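Local coordinates for restriction endonuclease EcoP15I, modification subunit (Escherichia coli, PDB 4ZCF), which methylates the second adenine of 5'-CAGCAG-3' at N6 using S-adenosyl-L-methionine and, together with the Res subunit, serves in DNA restriction, at residues L97-N102 against V509-P514; F440-G445 against T466-E471. One frame throughout, in Å; residues are numbered along the deposited sequence.

Interaction 1 of 2, residues L97-N102 against V509-P514; sequences LIKGDN and VYQLMP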
ATOM      1  N   LEU A  97      -7.715  23.393  10.328  1.00 35.73           N
ATOM      2  CA  LEU A  97      -6.384  23.443  10.919  1.00 34.77           C
ATOM      3  C   LEU A  97      -6.582  23.038  12.403  1.00 39.96           C
ATOM      4  O   LEU A  97      -7.434  23.614  13.097  1.00 39.59           O
ATOM      5  CB  LEU A  97      -5.676  24.809  10.735  1.00 33.68           C
ATOM      6  CG  LEU A  97      -4.471  25.081  11.645  1.00 38.08           C
ATOM      7  CD1 LEU A  97      -3.255  24.211  11.283  1.00 37.95           C
ATOM      8  CD2 LEU A  97      -4.120  26.547  11.656  1.00 39.47           C
ATOM      9  N   ILE A  98      -5.871  21.978  12.842  1.00 36.01           N
ATOM     10  CA  ILE A  98      -5.973  21.423  14.197  1.00 34.77           C
ATOM     11  C   ILE A  98      -4.674  21.534  14.962  1.00 40.76           C
ATOM     12  O   ILE A  98      -3.607  21.197  14.438  1.00 40.01           O
ATOM     13  CB  ILE A  98      -6.579  20.004  14.249  1.00 36.43           C
ATOM     14  CG1 ILE A  98      -7.783  19.891  13.322  1.00 35.99           C
ATOM     15  CG2 ILE A  98      -6.987  19.648  15.678  1.00 38.09           C
ATOM     16  CD1 ILE A  98      -7.825  18.637  12.587  1.00 46.98           C
ATOM     17  N   LYS A  99      -4.779  22.025  16.212  1.00 38.59           N
ATOM     18  CA  LYS A  99      -3.651  22.203  17.117  1.00 38.88           C
ATOM     19  C   LYS A  99      -3.603  21.041  18.101  1.00 41.73           C
ATOM     20  O   LYS A  99      -4.603  20.708  18.723  1.00 41.03           O
ATOM     21  CB  LYS A  99      -3.769  23.543  17.874  1.00 41.62           C
ATOM     22  CG  LYS A  99      -2.504  23.935  18.641  1.00 39.80           C
ATOM     23  CD  LYS A  99      -2.839  24.703  19.910  1.00 50.09           C
ATOM     24  CE  LYS A  99      -3.105  26.174  19.713  1.00 56.69           C
ATOM     25  NZ  LYS A  99      -3.000  26.919  20.996  1.00 58.96           N
ATOM     26  N   GLY A 100      -2.428  20.470  18.250  1.00 39.12           N
ATOM     27  CA  GLY A 100      -2.162  19.367  19.158  1.00 38.40           C
ATOM     28  C   GLY A 100      -1.314  18.293  18.523  1.00 43.32           C
ATOM     29  O   GLY A 100      -0.939  18.392  17.349  1.00 42.28           O
ATOM     30  N   ASP A 101      -0.996  17.258  19.322  1.00 41.77           N
ATOM     31  CA  ASP A 101      -0.231  16.083  18.916  1.00 41.40           C
ATOM     32  C   ASP A 101      -1.012  15.435  17.804  1.00 43.92           C
ATOM     33  O   ASP A 101      -2.215  15.223  17.958  1.00 43.50           O
ATOM     34  CB  ASP A 101      -0.089  15.124  20.105  1.00 44.16           C
ATOM     35  CG  ASP A 101       0.640  13.829  19.833  1.00 62.32           C
ATOM     36  OD1 ASP A 101       1.730  13.876  19.209  1.00 65.49           O
ATOM     37  OD2 ASP A 101       0.166  12.775  20.312  1.00 70.63           O
ATOM     38  N   ASN A 102      -0.355  15.209  16.647  1.00 39.67           N
ATOM     39  CA  ASN A 102      -0.970  14.627  15.450  1.00 37.89           C
ATOM     40  C   ASN A 102      -1.552  13.229  15.688  1.00 39.49           C
ATOM     41  O   ASN A 102      -2.632  12.944  15.164  1.00 38.53           O
ATOM     42  CB  ASN A 102      -0.009  14.664  14.253  1.00 38.59           C
ATOM     43  CG  ASN A 102       1.383  14.130  14.531  1.00 57.12           C
ATOM     44  OD1 ASN A 102       1.597  13.194  15.310  1.00 54.90           O
ATOM     45  ND2 ASN A 102       2.363  14.706  13.885  1.00 44.03           N
ATOM     46  N   VAL A 509     -10.403  26.625  12.794  1.00 40.25           N
ATOM     47  CA  VAL A 509      -9.379  26.209  13.765  1.00 39.14           C
ATOM     48  C   VAL A 509     -10.056  25.360  14.861  1.00 42.45           C
ATOM     49  O   VAL A 509     -11.178  25.652  15.272  1.00 42.26           O
ATOM     50  CB  VAL A 509      -8.522  27.387  14.337  1.00 41.35           C
ATOM     51  CG1 VAL A 509      -7.504  26.911  15.374  1.00 40.07           C
ATOM     52  CG2 VAL A 509      -7.803  28.132  13.223  1.00 41.37           C
ATOM     53  N   TYR A 510      -9.377  24.281  15.259  1.00 37.82           N
ATOM     54  CA  TYR A 510      -9.737  23.332  16.299  1.00 36.49           C
ATOM     55  C   TYR A 510      -8.482  23.044  17.071  1.00 40.78           C
ATOM     56  O   TYR A 510      -7.390  23.183  16.519  1.00 41.63           O
ATOM     57  CB  TYR A 510     -10.300  22.043  15.697  1.00 36.78           C
ATOM     58  CG  TYR A 510     -11.738  22.191  15.287  1.00 36.87           C
ATOM     59  CD1 TYR A 510     -12.764  21.969  16.192  1.00 38.67           C
ATOM     60  CD2 TYR A 510     -12.077  22.642  14.016  1.00 37.72           C
ATOM     61  CE1 TYR A 510     -14.099  22.139  15.828  1.00 39.89           C
ATOM     62  CE2 TYR A 510     -13.409  22.837  13.647  1.00 38.20           C
ATOM     63  CZ  TYR A 510     -14.413  22.610  14.563  1.00 43.00           C
ATOM     64  OH  TYR A 510     -15.723  22.763  14.185  1.00 42.64           O
ATOM     65  N   GLN A 511      -8.625  22.716  18.353  1.00 37.54           N
ATOM     66  CA  GLN A 511      -7.499  22.433  19.245  1.00 38.07           C
ATOM     67  C   GLN A 511      -7.813  21.358  20.281  1.00 41.15           C
ATOM     68  O   GLN A 511      -8.967  21.191  20.676  1.00 39.99           O
ATOM     69  CB  GLN A 511      -7.022  23.717  19.946  1.00 39.61           C
ATOM     70  CG  GLN A 511      -8.120  24.471  20.705  1.00 53.14           C
ATOM     71  CD  GLN A 511      -7.666  25.862  21.006  1.00 81.72           C
ATOM     72  OE1 GLN A 511      -6.825  26.096  21.884  1.00 76.56           O
ATOM     73  NE2 GLN A 511      -8.161  26.812  20.230  1.00 80.98           N
ATOM     74  N   LEU A 512      -6.778  20.641  20.727  1.00 38.31           N
ATOM     75  CA  LEU A 512      -6.941  19.636  21.772  1.00 38.08           C
ATOM     76  C   LEU A 512      -7.118  20.337  23.127  1.00 44.21           C
ATOM     77  O   LEU A 512      -6.425  21.328  23.409  1.00 42.90           O
ATOM     78  CB  LEU A 512      -5.738  18.676  21.839  1.00 37.10           C
ATOM     79  CG  LEU A 512      -5.551  17.664  20.735  1.00 39.04           C
ATOM     80  CD1 LEU A 512      -4.288  16.897  20.967  1.00 37.28           C
ATOM     81  CD2 LEU A 512      -6.752  16.729  20.604  1.00 40.43           C
ATOM     82  N   MET A 513      -8.031  19.810  23.968  1.00 43.17           N
ATOM     83  CA  MET A 513      -8.316  20.370  25.314  1.00 42.76           C
ATOM     84  C   MET A 513      -8.093  19.320  26.376  1.00 47.78           C
ATOM     85  O   MET A 513      -8.391  18.147  26.109  1.00 45.33           O
ATOM     86  CB  MET A 513      -9.782  20.853  25.436  1.00 44.01           C
ATOM     87  CG  MET A 513     -10.167  21.908  24.438  1.00 47.21           C
ATOM     88  SD  MET A 513      -9.355  23.509  24.678  1.00 51.02           S
ATOM     89  CE  MET A 513     -10.383  24.210  25.948  1.00 46.81           C
ATOM     90  N   PRO A 514      -7.659  19.725  27.608  1.00 47.82           N
ATOM     91  CA  PRO A 514      -7.520  18.740  28.708  1.00 48.02           C
ATOM     92  C   PRO A 514      -8.875  18.127  29.038  1.00 53.02           C
ATOM     93  O   PRO A 514      -9.870  18.843  28.922  1.00 54.20           O
ATOM     94  CB  PRO A 514      -6.974  19.572  29.877  1.00 49.54           C
ATOM     95  CG  PRO A 514      -7.245  20.983  29.541  1.00 53.39           C
ATOM     96  CD  PRO A 514      -7.254  21.082  28.049  1.00 49.34           C
TER
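K99 loses more surface to this contact than any other residue, and its N-H and C=O both turn to strand 508-514. Its N donates to Y510 O at 2.9 Å, meeting a lone pair in the carbonyl plane, while K99 O accepts from L512 N at 3.0 Å, nearly along the C=O axis. The K99 side chain, CG anti to the backbone N, runs alongside that of Q511 on the same face of the sheet, with K99 CB 3.9 Å from Q511 CB. L97 opens the ladder: its O takes Y510 N at 3.0 Å (N-H...O 152°) and also faces V509 CA in a CA-H...O contact. On the face shared with K99, L97 CD2 comes loosely to V509 CG2 at 4.3 Å, and helix 487-500 covers both residues through F488. The two strands run parallel at 20° and lie at one side of the Rossmann-like methyltransferase sheet. Here 508-514 is inserted between 96-99 and strand 76-80, extending the seven-stranded core of class I methyltransferases. L512 carries the far end of the contact, where strand 96-99 has already turned off. With CG anti to the carbonyl carbon (chi1 -72°), it swings CD1 across to the G100 CA at 3.7 Å, an approach left open because G100 has no side chain. The same methyl lies 3.7 Å from D101 N, and the side chain also packs on V105 and H108 of helix 102-113. D101 occupies the N-cap of that helix, its OD2 weakly bonded to E104 N and its OD1 in a salt bridge with R181.

Interaction 2 of 2, residues F440-G445 against T466-E471; sequences FFAGSG and TVQLDE
Two hydrogen bonds tie the turn after strand 434-439 to the end of strand 461-468. The better one is between backbones: A442 N points almost straight down the C=O axis of V467, 3.0 Å from V467 O, with an N-H...O angle of 161°. The next amide turns to a side chain instead, G443 N giving a weak bond of 3.1 Å to Q468 OE1. That oxygen is put in place by the shape of Q468, whose CG lies anti to the backbone N (chi1 -175°) before the chain bends at chi2 back toward the turn. The other end of the carboxamide is held within its own segment, since Q468 NE2 donates at 2.9 Å and 165° to a lone pair of L469 O, which lies close to the plane of the carboxamide. L469 O also accepts from E471 N, so one carbonyl serves both the glutamine and the bend that follows the strand. Inside the other segment G445 N closes the turn onto A442 O at 3.2 Å, and G445 sits at the N-cap position of helix 446-455.

Apolar contact centres on A442, whose methyl points at the strand and fits between T466 and Q468, with A442 CB 4.0 Å from T466 CB and 3.9 Å from Q468 CB. Next to it F440 CB rests against V467 CG2 at 4.1 Å, while the F440 ring leads off to I120 and I122.

F441, whose CB points away from the strand, packs its side chain on P124 and P125, in the stretch predicted to bind S-adenosyl methionine. The glycine-rich turn between strand and helix carries the FxGxG motif of the N(4)/N(6)-methyltransferases, consistent with a cofactor-binding loop, joined here to the neighbouring strand by the A442 and G443 amides.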
ATOM      1  N   PHE A 440      -0.599  15.845   8.367  1.00 34.85           N
ATOM      2  CA  PHE A 440      -0.528  15.833   9.834  1.00 34.11           C
ATOM      3  C   PHE A 440       0.817  16.275  10.423  1.00 38.62           C
ATOM      4  O   PHE A 440       1.003  16.211  11.625  1.00 39.29           O
ATOM      5  CB  PHE A 440      -1.125  14.550  10.446  1.00 35.48           C
ATOM      6  CG  PHE A 440      -0.559  13.232   9.955  1.00 34.69           C
ATOM      7  CD1 PHE A 440       0.530  12.638  10.598  1.00 36.72           C
ATOM      8  CD2 PHE A 440      -1.143  12.563   8.892  1.00 32.43           C
ATOM      9  CE1 PHE A 440       1.053  11.420  10.146  1.00 36.46           C
ATOM     10  CE2 PHE A 440      -0.632  11.339   8.451  1.00 35.00           C
ATOM     11  CZ  PHE A 440       0.470  10.779   9.071  1.00 33.61           C
ATOM     12  N   PHE A 441       1.726  16.790   9.562  1.00 36.03           N
ATOM     13  CA  PHE A 441       3.022  17.414   9.882  1.00 35.58           C
ATOM     14  C   PHE A 441       2.986  18.728   9.098  1.00 39.79           C
ATOM     15  O   PHE A 441       3.867  18.948   8.266  1.00 41.22           O
ATOM     16  CB  PHE A 441       4.230  16.552   9.415  1.00 36.97           C
ATOM     17  CG  PHE A 441       4.526  15.335  10.265  1.00 39.00           C
ATOM     18  CD1 PHE A 441       5.192  15.460  11.484  1.00 42.02           C
ATOM     19  CD2 PHE A 441       4.117  14.067   9.862  1.00 39.79           C
ATOM     20  CE1 PHE A 441       5.461  14.334  12.265  1.00 42.79           C
ATOM     21  CE2 PHE A 441       4.380  12.948  10.653  1.00 41.88           C
ATOM     22  CZ  PHE A 441       5.052  13.086  11.847  1.00 40.05           C
ATOM     23  N   ALA A 442       1.935  19.579   9.314  1.00 33.64           N
ATOM     24  CA  ALA A 442       1.706  20.837   8.585  1.00 33.82           C
ATOM     25  C   ALA A 442       2.963  21.609   8.158  1.00 43.27           C
ATOM     26  O   ALA A 442       3.049  22.076   7.008  1.00 43.05           O
ATOM     27  CB  ALA A 442       0.765  21.750   9.360  1.00 34.26           C
ATOM     28  N   GLY A 443       3.914  21.708   9.093  1.00 42.42           N
ATOM     29  CA  GLY A 443       5.164  22.428   8.937  1.00 43.12           C
ATOM     30  C   GLY A 443       4.899  23.916   8.939  1.00 48.25           C
ATOM     31  O   GLY A 443       4.580  24.484   9.978  1.00 48.83           O
ATOM     32  N   SER A 444       4.975  24.527   7.747  1.00 43.68           N
ATOM     33  CA  SER A 444       4.747  25.934   7.470  1.00 41.86           C
ATOM     34  C   SER A 444       3.341  26.219   6.960  1.00 43.77           C
ATOM     35  O   SER A 444       2.951  27.381   6.938  1.00 43.53           O
ATOM     36  CB  SER A 444       5.785  26.443   6.469  1.00 45.97           C
ATOM     37  OG  SER A 444       5.962  25.621   5.326  1.00 54.13           O
ATOM     38  N   GLY A 445       2.607  25.168   6.555  1.00 38.62           N
ATOM     39  CA  GLY A 445       1.261  25.246   5.996  1.00 37.28           C
ATOM     40  C   GLY A 445       1.185  25.107   4.482  1.00 41.71           C
ATOM     41  O   GLY A 445       0.153  25.407   3.868  1.00 41.44           O
ATOM     42  N   THR A 466      -5.130  20.000   8.096  1.00 32.64           N
ATOM     43  CA  THR A 466      -3.716  20.007   8.508  1.00 32.70           C
ATOM     44  C   THR A 466      -3.570  20.068  10.020  1.00 35.05           C
ATOM     45  O   THR A 466      -4.308  20.782  10.689  1.00 32.85           O
ATOM     46  CB  THR A 466      -2.786  21.011   7.753  1.00 47.98           C
ATOM     47  OG1 THR A 466      -3.064  22.364   8.145  1.00 47.45           O
ATOM     48  CG2 THR A 466      -2.817  20.844   6.220  1.00 50.25           C
ATOM     49  N   VAL A 467      -2.606  19.306  10.545  1.00 32.46           N
ATOM     50  CA  VAL A 467      -2.320  19.206  11.968  1.00 32.97           C
ATOM     51  C   VAL A 467      -0.924  19.742  12.293  1.00 40.96           C
ATOM     52  O   VAL A 467       0.027  19.471  11.573  1.00 40.05           O
ATOM     53  CB  VAL A 467      -2.562  17.772  12.521  1.00 34.26           C
ATOM     54  CG1 VAL A 467      -2.638  17.790  14.052  1.00 33.10           C
ATOM     55  CG2 VAL A 467      -3.841  17.165  11.928  1.00 33.09           C
ATOM     56  N   GLN A 468      -0.821  20.507  13.376  1.00 41.96           N
ATOM     57  CA  GLN A 468       0.415  21.112  13.820  1.00 44.04           C
ATOM     58  C   GLN A 468       0.490  21.167  15.350  1.00 53.14           C
ATOM     59  O   GLN A 468      -0.406  21.691  16.002  1.00 52.11           O
ATOM     60  CB  GLN A 468       0.569  22.517  13.176  1.00 45.34           C
ATOM     61  CG  GLN A 468       1.896  23.245  13.463  1.00 42.97           C
ATOM     62  CD  GLN A 468       3.113  22.387  13.263  1.00 58.23           C
ATOM     63  OE1 GLN A 468       3.460  21.967  12.137  1.00 47.83           O
ATOM     64  NE2 GLN A 468       3.793  22.114  14.367  1.00 57.72           N
ATOM     65  N   LEU A 469       1.571  20.614  15.912  1.00 54.90           N
ATOM     66  CA  LEU A 469       1.848  20.610  17.350  1.00 55.73           C
ATOM     67  C   LEU A 469       2.212  22.003  17.810  1.00 64.37           C
ATOM     68  O   LEU A 469       2.968  22.702  17.133  1.00 64.36           O
ATOM     69  CB  LEU A 469       2.998  19.633  17.677  1.00 54.97           C
ATOM     70  CG  LEU A 469       3.342  19.419  19.160  1.00 58.82           C
ATOM     71  CD1 LEU A 469       2.174  18.802  19.936  1.00 58.33           C
ATOM     72  CD2 LEU A 469       4.600  18.578  19.318  1.00 60.08           C
ATOM     73  N   ASP A 470       1.714  22.385  18.988  1.00 64.76           N
ATOM     74  CA  ASP A 470       1.985  23.678  19.627  1.00 66.28           C
ATOM     75  C   ASP A 470       3.424  23.733  20.253  1.00 70.40           C
ATOM     76  O   ASP A 470       3.607  24.213  21.377  1.00 70.73           O
ATOM     77  CB  ASP A 470       0.884  23.955  20.671  1.00 69.50           C
ATOM     78  CG  ASP A 470       0.551  25.418  20.864  1.00 92.12           C
ATOM     79  OD1 ASP A 470       0.266  26.109  19.845  1.00 94.32           O
ATOM     80  OD2 ASP A 470       0.507  25.865  22.037  1.00101.81           O
ATOM     81  N   GLU A 471       4.430  23.229  19.509  1.00 66.25           N
ATOM     82  CA  GLU A 471       5.851  23.192  19.868  1.00 65.88           C
ATOM     83  C   GLU A 471       6.402  24.637  19.858  1.00 69.97           C
ATOM     84  O   GLU A 471       6.279  25.315  18.838  1.00 68.41           O
ATOM     85  CB  GLU A 471       6.612  22.293  18.863  1.00 67.00           C
ATOM     86  CG  GLU A 471       8.120  22.197  19.032  1.00 73.06           C
ATOM     87  CD  GLU A 471       8.879  21.799  17.774  1.00 93.30           C
ATOM     88  OE1 GLU A 471       9.885  22.474  17.454  1.00 92.95           O
ATOM     89  OE2 GLU A 471       8.466  20.826  17.102  1.00 79.12           O
TER

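How the interactions relate
The centres of the two interactions lie about 10 Å apart, on one mixed sheet in which strand 96-99 is flanked by 508-514 and 461-468, with 434-439 beyond. Along the chain, both segments of interaction 2 fall between 97-102 and 509-514, and late strand 508-514 returns to pair with early strand 96-99. They touch directly: I98 N probably bonds to T466 O at 2.9 Å, and N102 ND2 to F440 O at 3.0 Å, linking the start of helix 102-113 to the FxGxG turn. Interaction 1 thus widens the sheet at one side, while interaction 2 joins that turn, the probable cofactor-binding loop, to the end of the neighbouring strand.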